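Local coordinates for protein thiamine-monophosphate kinase (PDB 6XEP) that probably catalyses the ATP-dependent phosphorylation of thiamine monophosphate to thiamine diphosphate, the active form of vitamin B1, at residues A[200-214]-A[271-283]. Residues are numbered along the deposited sequence; the frame is centred on the assembly and turned at random.
Sequences RLLRPTPRVTLGLRL and RGGDDYELCFTAA
Helix 208-214, whose N-cap is Arg207, packs along strand 277-282 with its axis 9.4 Å away and 21° from parallel, so that Arg207 faces Glu277 and Leu214 faces Phe280. Arg207 approaches the Glu277 carboxylate side-on, NE donating to OE1 and NH2 to OE2, each bond 2.8 Å and nearly straight at 168°. Both oxygens are met on their syn sides, somewhat out of the carboxylate plane. The anti lone pair of OE2 is left for Arg200, whose NH2 donates at 2.7 Å through a more bent bond; the Arg200 side chain crosses that of Glu277 at about a right angle and also pairs with Asp170. Ser165 bonds to OE1, so several donors hold this buried carboxylate. The strand belongs to the mixed sheet of the PurM-like C-terminal domain, which helix 208-214 covers with leucines. Leu214 CD2 sits 3.6 Å from the ring centroid of Phe280, almost on the ring normal, a CH-pi contact. Phe280 CG lies between its backbone N and carbonyl carbon (chi1 56°), which sets the ring beneath that methyl. Leu278 CD1 meets Leu210 CD2 and Leu214 CD1, both at 4.0 Å. Before the helix, Pro204 CG rests 3.8 Å from Tyr276 CD2, while water links Arg207 N to Tyr276 O.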
# COMPACT_ATOMS: atom_id res chain seq x y z
N ARG A 200 -1.23 2.94 25.59
CA ARG A 200 -0.82 1.65 25.03
C ARG A 200 -1.77 1.18 23.94
O ARG A 200 -1.34 0.54 22.98
CB ARG A 200 -0.70 0.61 26.14
CG ARG A 200 0.45 0.88 27.10
CD ARG A 200 1.79 0.52 26.47
NE ARG A 200 2.02 -0.93 26.48
CZ ARG A 200 2.87 -1.55 25.66
NH1 ARG A 200 3.55 -0.85 24.76
NH2 ARG A 200 3.03 -2.87 25.75
N LEU A 201 -3.07 1.47 24.08
CA LEU A 201 -4.00 1.16 23.01
C LEU A 201 -3.82 2.12 21.84
O LEU A 201 -3.80 1.71 20.67
CB LEU A 201 -5.45 1.22 23.53
CG LEU A 201 -6.54 1.01 22.46
CD1 LEU A 201 -6.39 -0.34 21.76
CD2 LEU A 201 -7.93 1.16 23.04
N LEU A 202 -3.73 3.43 22.14
CA LEU A 202 -3.74 4.44 21.07
C LEU A 202 -2.38 4.56 20.39
O LEU A 202 -2.32 4.77 19.17
CB LEU A 202 -4.14 5.80 21.64
CG LEU A 202 -5.55 5.86 22.24
CD1 LEU A 202 -5.77 7.29 22.73
CD2 LEU A 202 -6.58 5.47 21.19
N ARG A 203 -1.29 4.44 21.14
CA ARG A 203 0.04 4.71 20.61
C ARG A 203 1.00 3.60 21.01
O ARG A 203 1.92 3.82 21.81
CB ARG A 203 0.58 6.05 21.12
CG ARG A 203 -0.13 7.28 20.62
CD ARG A 203 0.60 8.54 21.16
NE ARG A 203 -0.37 9.62 21.26
CZ ARG A 203 -0.31 10.61 22.13
NH1 ARG A 203 0.70 10.70 22.98
NH2 ARG A 203 -1.27 11.53 22.12
N PRO A 204 0.81 2.40 20.47
CA PRO A 204 1.75 1.31 20.78
C PRO A 204 3.15 1.66 20.30
O PRO A 204 3.32 2.41 19.34
CB PRO A 204 1.17 0.11 20.01
CG PRO A 204 0.44 0.73 18.85
CD PRO A 204 -0.17 2.00 19.45
N THR A 205 4.18 1.09 20.96
CA THR A 205 5.56 1.40 20.60
C THR A 205 6.18 0.25 19.81
O THR A 205 6.46 -0.81 20.40
CB THR A 205 6.39 1.68 21.86
OG1 THR A 205 5.76 2.73 22.62
CG2 THR A 205 7.79 2.14 21.47
N PRO A 206 6.44 0.40 18.51
CA PRO A 206 7.06 -0.70 17.76
C PRO A 206 8.51 -0.87 18.18
O PRO A 206 9.23 0.12 18.31
CB PRO A 206 6.94 -0.26 16.30
CG PRO A 206 6.99 1.27 16.36
CD PRO A 206 6.23 1.60 17.66
N ARG A 207 8.93 -2.11 18.41
CA ARG A 207 10.25 -2.34 19.00
C ARG A 207 11.29 -2.54 17.90
O ARG A 207 11.95 -3.58 17.80
CB ARG A 207 10.21 -3.52 19.96
CG ARG A 207 9.09 -3.41 21.00
CD ARG A 207 9.25 -2.17 21.89
NE ARG A 207 8.30 -2.25 23.00
CZ ARG A 207 8.10 -1.29 23.89
NH1 ARG A 207 8.80 -0.15 23.80
NH2 ARG A 207 7.20 -1.48 24.85
N VAL A 208 11.43 -1.50 17.06
CA VAL A 208 12.33 -1.59 15.91
C VAL A 208 13.78 -1.77 16.36
O VAL A 208 14.52 -2.61 15.82
CB VAL A 208 12.18 -0.34 15.01
CG1 VAL A 208 13.13 -0.44 13.82
CG2 VAL A 208 10.72 -0.20 14.50
N THR A 209 14.23 -0.97 17.33
CA THR A 209 15.62 -1.09 17.77
C THR A 209 15.92 -2.49 18.30
O THR A 209 16.96 -3.07 17.98
CB THR A 209 15.94 -0.03 18.83
OG1 THR A 209 15.62 1.26 18.30
CG2 THR A 209 17.41 -0.06 19.18
N LEU A 210 15.01 -3.05 19.09
CA LEU A 210 15.18 -4.43 19.53
C LEU A 210 15.27 -5.38 18.34
O LEU A 210 16.16 -6.24 18.28
CB LEU A 210 14.03 -4.84 20.44
CG LEU A 210 14.00 -6.31 20.88
CD1 LEU A 210 15.19 -6.65 21.75
CD2 LEU A 210 12.71 -6.53 21.68
N GLY A 211 14.35 -5.24 17.38
CA GLY A 211 14.36 -6.14 16.24
C GLY A 211 15.67 -6.13 15.50
O GLY A 211 16.15 -7.18 15.05
N LEU A 212 16.31 -4.97 15.40
CA LEU A 212 17.58 -4.82 14.71
C LEU A 212 18.74 -5.39 15.48
O LEU A 212 19.84 -5.50 14.92
CB LEU A 212 17.86 -3.35 14.42
CG LEU A 212 16.99 -2.73 13.33
CD1 LEU A 212 17.30 -1.27 13.26
CD2 LEU A 212 17.27 -3.40 11.98
N ARG A 213 18.54 -5.75 16.75
CA ARG A 213 19.61 -6.36 17.52
C ARG A 213 19.42 -7.84 17.75
O ARG A 213 20.40 -8.53 18.04
CB ARG A 213 19.77 -5.64 18.86
CG ARG A 213 20.30 -4.23 18.65
CD ARG A 213 21.01 -3.71 19.87
NE ARG A 213 20.98 -2.26 19.86
CZ ARG A 213 21.37 -1.49 20.88
NH1 ARG A 213 21.29 -0.17 20.76
NH2 ARG A 213 21.82 -2.04 22.00
N LEU A 214 18.20 -8.34 17.57
CA LEU A 214 17.87 -9.72 17.94
C LEU A 214 18.56 -10.75 17.06
O LEU A 214 18.76 -11.89 17.50
CB LEU A 214 16.35 -9.93 17.87
CG LEU A 214 15.56 -9.50 19.11
CD1 LEU A 214 14.07 -9.73 18.93
CD2 LEU A 214 16.06 -10.24 20.32
N ARG A 271 -4.11 -13.16 25.73
CA ARG A 271 -4.90 -13.16 24.51
C ARG A 271 -5.29 -11.77 24.02
O ARG A 271 -6.04 -11.67 23.04
CB ARG A 271 -6.17 -14.00 24.72
CG ARG A 271 -5.89 -15.48 24.94
CD ARG A 271 -7.16 -16.27 25.28
NE ARG A 271 -6.80 -17.53 25.93
CZ ARG A 271 -6.64 -17.66 27.24
NH1 ARG A 271 -6.83 -16.62 28.04
NH2 ARG A 271 -6.29 -18.83 27.76
N GLY A 272 -4.81 -10.71 24.65
CA GLY A 272 -5.24 -9.37 24.28
C GLY A 272 -4.68 -8.94 22.94
O GLY A 272 -3.55 -9.27 22.58
N GLY A 273 -5.49 -8.18 22.19
CA GLY A 273 -5.02 -7.67 20.92
C GLY A 273 -4.11 -6.46 21.06
O GLY A 273 -4.11 -5.76 22.08
N ASP A 274 -3.29 -6.24 20.03
CA ASP A 274 -2.63 -4.95 19.76
C ASP A 274 -1.51 -4.60 20.74
O ASP A 274 -1.26 -3.42 20.99
CB ASP A 274 -3.65 -3.81 19.72
CG ASP A 274 -4.50 -3.85 18.48
OD1 ASP A 274 -4.46 -4.86 17.74
OD2 ASP A 274 -5.22 -2.86 18.24
N ASP A 275 -0.79 -5.58 21.29
CA ASP A 275 0.35 -5.21 22.13
C ASP A 275 1.46 -4.57 21.30
O ASP A 275 2.07 -3.58 21.73
CB ASP A 275 0.91 -6.43 22.84
CG ASP A 275 -0.05 -7.03 23.84
OD1 ASP A 275 -0.49 -6.30 24.76
OD2 ASP A 275 -0.33 -8.24 23.71
N TYR A 276 1.72 -5.13 20.12
CA TYR A 276 2.84 -4.75 19.26
C TYR A 276 4.16 -4.82 20.03
O TYR A 276 5.03 -3.96 19.92
CB TYR A 276 2.58 -3.38 18.59
CG TYR A 276 1.37 -3.52 17.69
CD1 TYR A 276 1.45 -4.29 16.54
CD2 TYR A 276 0.13 -2.97 18.04
CE1 TYR A 276 0.34 -4.48 15.71
CE2 TYR A 276 -0.99 -3.15 17.21
CZ TYR A 276 -0.87 -3.91 16.05
OH TYR A 276 -1.95 -4.13 15.22
N GLU A 277 4.31 -5.90 20.80
CA GLU A 277 5.56 -6.30 21.42
C GLU A 277 6.21 -7.38 20.56
O GLU A 277 5.60 -7.87 19.62
CB GLU A 277 5.31 -6.79 22.85
CG GLU A 277 4.76 -5.69 23.76
CD GLU A 277 5.80 -4.60 24.11
OE1 GLU A 277 6.96 -4.65 23.63
OE2 GLU A 277 5.45 -3.69 24.89
N LEU A 278 7.45 -7.73 20.88
CA LEU A 278 8.15 -8.80 20.16
C LEU A 278 8.32 -9.99 21.08
O LEU A 278 8.77 -9.84 22.22
CB LEU A 278 9.53 -8.34 19.68
CG LEU A 278 9.61 -7.37 18.51
CD1 LEU A 278 11.08 -7.21 18.07
CD2 LEU A 278 8.75 -7.87 17.36
N CYS A 279 7.96 -11.18 20.60
CA CYS A 279 8.20 -12.43 21.32
C CYS A 279 9.27 -13.20 20.56
O CYS A 279 9.19 -13.32 19.33
CB CYS A 279 6.91 -13.25 21.43
SG CYS A 279 7.13 -14.86 22.20
N PHE A 280 10.30 -13.68 21.27
CA PHE A 280 11.37 -14.39 20.58
C PHE A 280 11.87 -15.55 21.42
O PHE A 280 11.57 -15.66 22.61
CB PHE A 280 12.53 -13.45 20.20
CG PHE A 280 13.14 -12.70 21.35
CD1 PHE A 280 12.54 -11.55 21.83
CD2 PHE A 280 14.33 -13.14 21.93
CE1 PHE A 280 13.11 -10.83 22.88
CE2 PHE A 280 14.91 -12.43 22.98
CZ PHE A 280 14.29 -11.27 23.46
N THR A 281 12.61 -16.44 20.77
CA THR A 281 13.25 -17.55 21.46
C THR A 281 14.76 -17.42 21.29
O THR A 281 15.23 -16.86 20.29
CB THR A 281 12.74 -18.92 20.95
OG1 THR A 281 13.47 -19.32 19.78
CG2 THR A 281 11.24 -18.89 20.65
N ALA A 282 15.49 -17.89 22.29
CA ALA A 282 16.94 -17.79 22.33
C ALA A 282 17.51 -18.98 23.11
O ALA A 282 16.87 -19.51 24.02
CB ALA A 282 17.42 -16.48 22.99
N ALA A 283 18.72 -19.37 22.75
CA ALA A 283 19.42 -20.41 23.50
C ALA A 283 19.52 -20.01 24.97
O ALA A 283 19.66 -18.83 25.30
CB ALA A 283 20.81 -20.64 22.92
O HOH W 1 -2.15 -0.77 20.52
O HOH W 2 0.58 -1.71 23.45
O HOH W 3 4.28 -1.73 21.99
O HOH W 4 7.05 -4.17 18.12